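Local coordinates for protein DNA-directed RNA polymerase subunit L (Thermoplasma acidophilum, PDB 1XPP) that probably serves as a small assembly subunit of archaeal RNA polymerase, the enzyme that transcribes DNA into RNA from ribonucleoside triphosphates, at residues 16-28 with 62-75. Residues are numbered along the deposited sequence; the frame is centred on the assembly and turned at random. Where two conformers were deposited one is given.
Sequences ISKEKNSITVEMI and NPQIYVRVKSGKPQ
Pro74 sets its ring into the angle between the Ile23 side chain and the main chain of Ser22: Pro74 CB lies 3.7 Å from Ile23 CG2, and Pro74 CG touches Ser22 C. Ile23 CG1 swings anti to the backbone N (chi1 -163°), which leaves CG2 as the bump that meets both the proline and Val67. Beside this fit, Lys18 crosses Gln75 at about a right angle, its CE 3.3 Å from Gln75 OE1, a buried oxygen with no polar partner in the model. Farther along the apolar face, Val25 CB packs on Ile65 CG1 at 3.9 Å, and Met27 CG makes a looser contact with Ile65 CG2. Strands 22-28 and 64-69 run antiparallel; six main-chain hydrogen bonds join them and the residues at their ends, from Val69 N to Asn21 O through to Met27 N to Pro63 O.

The other face is more polar. Thr24 OG1 sits at the edge of the Tyr66 ring, 3.6 Å from CD1, and Ser22 CB comes near the adjacent CE1. A water in the ring plane joins Tyr66 OH, 2.6 Å away, to Ser22 OG. The extended Gln64 meets Ile16 CD1 crosswise with its amide, while its OE1 touches Thr24 CG2 at 3.3 Å. Gln64 NE2 donates to a second water, which in turn donates to Glu26 OE2 and Asn62 O.

Both segments lie largely in the Rpb3/Rpb11 dimerisation domain. Their two strands are central in the four-stranded antiparallel sheet, flanked by 12-19, whose classic bulge at Ile16 and Ser17 faces Thr24, and by 48-54, where Asp49 and Glu50 form salt bridges with Arg68. Helix 32-42 packs on Ile65, helix 74-105 sets Ile78 against Ile23 and Val67, and Phe96 and Phe100 of another copy of this protein pack on Val25 and Ile23.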
# COMPACT_ATOMS: atom_id res chain seq x y z
N ILE D 16 -15.86 -6.06 -3.67
CA ILE D 16 -15.99 -5.83 -5.12
C ILE D 16 -17.08 -6.65 -5.80
O ILE D 16 -17.34 -6.44 -7.01
CB ILE D 16 -14.66 -5.99 -5.83
CG1 ILE D 16 -14.16 -7.43 -5.68
CG2 ILE D 16 -13.67 -4.90 -5.35
CD1 ILE D 16 -12.97 -7.71 -6.51
N SER D 17 -17.70 -7.55 -5.06
CA SER D 17 -18.84 -8.31 -5.54
C SER D 17 -19.57 -8.83 -4.33
O SER D 17 -18.95 -9.17 -3.32
CB SER D 17 -18.39 -9.47 -6.44
OG SER D 17 -19.50 -9.98 -7.15
N LYS D 18 -20.88 -8.88 -4.46
CA LYS D 18 -21.77 -9.32 -3.41
C LYS D 18 -22.92 -9.99 -4.15
O LYS D 18 -23.49 -9.42 -5.09
CB LYS D 18 -22.23 -8.10 -2.61
CG LYS D 18 -23.10 -8.38 -1.40
CD LYS D 18 -22.29 -8.84 -0.19
CE LYS D 18 -23.11 -8.78 1.09
NZ LYS D 18 -24.45 -9.38 0.97
N GLU D 19 -23.20 -11.23 -3.77
CA GLU D 19 -24.36 -11.97 -4.31
C GLU D 19 -25.06 -12.60 -3.12
O GLU D 19 -24.64 -12.35 -1.99
CB GLU D 19 -23.95 -13.01 -5.37
CG GLU D 19 -23.21 -12.44 -6.60
CD GLU D 19 -24.11 -11.72 -7.61
OE1 GLU D 19 -25.15 -12.31 -8.02
OE2 GLU D 19 -23.77 -10.58 -8.01
N LYS D 20 -26.09 -13.40 -3.38
CA LYS D 20 -26.95 -13.98 -2.35
C LYS D 20 -26.24 -14.30 -1.03
O LYS D 20 -26.44 -13.62 -0.02
CB LYS D 20 -27.66 -15.23 -2.89
CG LYS D 20 -28.75 -14.94 -3.92
CD LYS D 20 -29.89 -15.94 -3.80
CE LYS D 20 -30.84 -15.86 -4.98
NZ LYS D 20 -31.77 -17.03 -4.99
N ASN D 21 -25.40 -15.33 -1.07
CA ASN D 21 -24.71 -15.83 0.09
C ASN D 21 -23.23 -15.77 -0.13
O ASN D 21 -22.51 -16.62 0.36
CB ASN D 21 -25.10 -17.28 0.33
CG ASN D 21 -26.60 -17.47 0.43
OD1 ASN D 21 -27.31 -16.66 1.04
ND2 ASN D 21 -27.10 -18.53 -0.20
N SER D 22 -22.78 -14.77 -0.87
CA SER D 22 -21.35 -14.69 -1.16
C SER D 22 -20.82 -13.27 -1.24
O SER D 22 -21.56 -12.29 -1.43
CB SER D 22 -20.99 -15.49 -2.41
OG SER D 22 -21.43 -14.78 -3.54
N ILE D 23 -19.50 -13.16 -1.11
CA ILE D 23 -18.87 -11.86 -1.17
C ILE D 23 -17.46 -12.06 -1.69
O ILE D 23 -16.84 -13.13 -1.45
CB ILE D 23 -18.88 -11.16 0.23
CG1 ILE D 23 -18.62 -9.67 0.10
CG2 ILE D 23 -17.91 -11.86 1.21
CD1 ILE D 23 -18.91 -8.87 1.41
N THR D 24 -16.99 -11.07 -2.43
CA THR D 24 -15.61 -11.02 -2.89
C THR D 24 -15.00 -9.71 -2.47
O THR D 24 -15.61 -8.65 -2.64
CB THR D 24 -15.55 -11.11 -4.43
OG1 THR D 24 -16.27 -12.27 -4.82
CG2 THR D 24 -14.10 -11.17 -4.92
N VAL D 25 -13.81 -9.80 -1.89
CA VAL D 25 -13.09 -8.67 -1.37
C VAL D 25 -11.72 -8.59 -2.01
O VAL D 25 -10.99 -9.59 -2.06
CB VAL D 25 -12.95 -8.77 0.19
CG1 VAL D 25 -12.30 -7.53 0.75
CG2 VAL D 25 -14.30 -8.98 0.82
N GLU D 26 -11.37 -7.40 -2.51
CA GLU D 26 -10.03 -7.13 -3.00
C GLU D 26 -9.17 -6.67 -1.82
O GLU D 26 -9.58 -5.77 -1.06
CB GLU D 26 -10.07 -6.05 -4.09
CG GLU D 26 -8.78 -5.97 -4.89
CD GLU D 26 -8.87 -4.99 -6.05
OE1 GLU D 26 -9.61 -3.99 -5.93
OE2 GLU D 26 -8.18 -5.20 -7.07
N MET D 27 -8.00 -7.30 -1.67
CA MET D 27 -7.07 -7.07 -0.56
C MET D 27 -5.75 -6.57 -1.10
O MET D 27 -5.06 -7.30 -1.83
CB MET D 27 -6.81 -8.36 0.21
CG MET D 27 -8.02 -9.20 0.42
SD MET D 27 -8.86 -8.57 1.87
CE MET D 27 -7.73 -8.88 3.25
N ILE D 28 -5.40 -5.34 -0.75
CA ILE D 28 -4.26 -4.66 -1.34
C ILE D 28 -3.16 -4.45 -0.31
O ILE D 28 -3.42 -3.96 0.80
CB ILE D 28 -4.70 -3.29 -1.97
CG1 ILE D 28 -5.83 -3.54 -3.00
CG2 ILE D 28 -3.49 -2.59 -2.55
CD1 ILE D 28 -6.34 -2.32 -3.73
N ASN D 62 -4.55 -7.37 -7.95
CA ASN D 62 -4.34 -7.47 -6.51
C ASN D 62 -5.12 -8.68 -6.02
O ASN D 62 -6.15 -9.03 -6.62
CB ASN D 62 -4.86 -6.24 -5.76
CG ASN D 62 -3.99 -5.00 -5.98
OD1 ASN D 62 -2.83 -4.97 -5.56
ND2 ASN D 62 -4.54 -4.02 -6.68
N PRO D 63 -4.64 -9.33 -4.94
CA PRO D 63 -5.33 -10.49 -4.37
C PRO D 63 -6.82 -10.21 -4.07
O PRO D 63 -7.26 -9.06 -3.83
CB PRO D 63 -4.52 -10.80 -3.11
CG PRO D 63 -3.13 -10.32 -3.46
CD PRO D 63 -3.38 -9.04 -4.22
N GLN D 64 -7.57 -11.28 -4.17
CA GLN D 64 -8.97 -11.27 -3.81
C GLN D 64 -9.25 -12.48 -2.93
O GLN D 64 -8.55 -13.51 -2.96
CB GLN D 64 -9.83 -11.39 -5.05
CG GLN D 64 -9.91 -10.11 -5.90
CD GLN D 64 -10.68 -10.30 -7.19
OE1 GLN D 64 -11.72 -10.93 -7.20
NE2 GLN D 64 -10.18 -9.68 -8.27
N ILE D 65 -10.26 -12.32 -2.06
CA ILE D 65 -10.82 -13.46 -1.36
C ILE D 65 -12.31 -13.56 -1.67
O ILE D 65 -12.98 -12.54 -1.87
CB ILE D 65 -10.55 -13.43 0.19
CG1 ILE D 65 -11.23 -12.23 0.85
CG2 ILE D 65 -9.08 -13.44 0.48
CD1 ILE D 65 -11.34 -12.38 2.38
N TYR D 66 -12.80 -14.80 -1.75
CA TYR D 66 -14.18 -15.11 -2.06
C TYR D 66 -14.72 -16.05 -0.97
O TYR D 66 -14.07 -17.04 -0.62
CB TYR D 66 -14.22 -15.88 -3.39
CG TYR D 66 -15.55 -16.53 -3.68
CD1 TYR D 66 -16.71 -15.75 -3.86
CD2 TYR D 66 -15.66 -17.90 -3.74
CE1 TYR D 66 -17.93 -16.37 -4.14
CE2 TYR D 66 -16.87 -18.51 -4.02
CZ TYR D 66 -17.98 -17.74 -4.22
OH TYR D 66 -19.18 -18.37 -4.47
N VAL D 67 -15.90 -15.72 -0.46
CA VAL D 67 -16.51 -16.53 0.59
C VAL D 67 -17.96 -16.75 0.22
O VAL D 67 -18.67 -15.80 -0.10
CB VAL D 67 -16.44 -15.80 1.98
CG1 VAL D 67 -17.07 -16.64 3.07
CG2 VAL D 67 -14.98 -15.46 2.36
N ARG D 68 -18.38 -18.01 0.26
CA ARG D 68 -19.80 -18.35 0.15
C ARG D 68 -20.24 -19.14 1.38
O ARG D 68 -19.57 -20.06 1.80
CB ARG D 68 -20.08 -19.16 -1.11
CG ARG D 68 -21.58 -19.54 -1.29
CD ARG D 68 -21.83 -20.23 -2.64
NE ARG D 68 -20.77 -21.15 -3.01
CZ ARG D 68 -20.84 -22.48 -2.88
NH1 ARG D 68 -21.93 -23.05 -2.40
NH2 ARG D 68 -19.81 -23.23 -3.24
N VAL D 69 -21.40 -18.76 1.92
CA VAL D 69 -21.93 -19.38 3.15
C VAL D 69 -23.15 -20.29 2.87
O VAL D 69 -23.90 -20.04 1.91
CB VAL D 69 -22.27 -18.27 4.20
CG1 VAL D 69 -20.97 -17.53 4.64
CG2 VAL D 69 -23.28 -17.28 3.69
N LYS D 70 -23.30 -21.34 3.68
CA LYS D 70 -24.57 -22.12 3.73
C LYS D 70 -25.67 -21.34 4.46
O LYS D 70 -26.86 -21.50 4.16
CB LYS D 70 -24.43 -23.44 4.48
CG LYS D 70 -23.21 -24.29 4.21
CD LYS D 70 -23.02 -25.31 5.34
CE LYS D 70 -21.83 -26.19 5.09
NZ LYS D 70 -21.26 -26.71 6.38
N SER D 71 -25.29 -20.56 5.47
CA SER D 71 -26.25 -19.81 6.28
C SER D 71 -25.62 -18.53 6.79
O SER D 71 -24.40 -18.38 6.77
CB SER D 71 -26.74 -20.66 7.45
OG SER D 71 -25.65 -21.26 8.13
N GLY D 72 -26.47 -17.60 7.24
CA GLY D 72 -26.05 -16.27 7.64
C GLY D 72 -25.52 -15.46 6.48
O GLY D 72 -25.81 -15.75 5.32
N LYS D 73 -24.72 -14.45 6.80
CA LYS D 73 -24.20 -13.50 5.83
C LYS D 73 -22.73 -13.81 5.59
O LYS D 73 -22.05 -14.24 6.49
CB LYS D 73 -24.38 -12.08 6.33
CG LYS D 73 -25.86 -11.61 6.36
CD LYS D 73 -26.02 -10.25 7.01
CE LYS D 73 -27.36 -9.59 6.64
NZ LYS D 73 -28.53 -10.54 6.53
N PRO D 74 -22.25 -13.63 4.34
CA PRO D 74 -20.84 -13.91 4.09
C PRO D 74 -19.90 -12.93 4.82
O PRO D 74 -18.84 -13.33 5.26
CB PRO D 74 -20.71 -13.77 2.57
CG PRO D 74 -21.80 -12.82 2.20
CD PRO D 74 -22.95 -13.21 3.11
N GLN D 75 -20.29 -11.65 4.92
CA GLN D 75 -19.49 -10.67 5.66
C GLN D 75 -19.37 -11.09 7.13
O GLN D 75 -18.34 -10.84 7.74
CB GLN D 75 -20.05 -9.25 5.56
CG GLN D 75 -21.45 -9.10 6.08
CD GLN D 75 -22.52 -9.35 5.00
OE1 GLN D 75 -22.29 -10.07 4.04
NE2 GLN D 75 -23.70 -8.74 5.18
O HOH W 1 -21.24 -17.10 -5.37
O HOH W 2 -7.96 -7.74 -8.05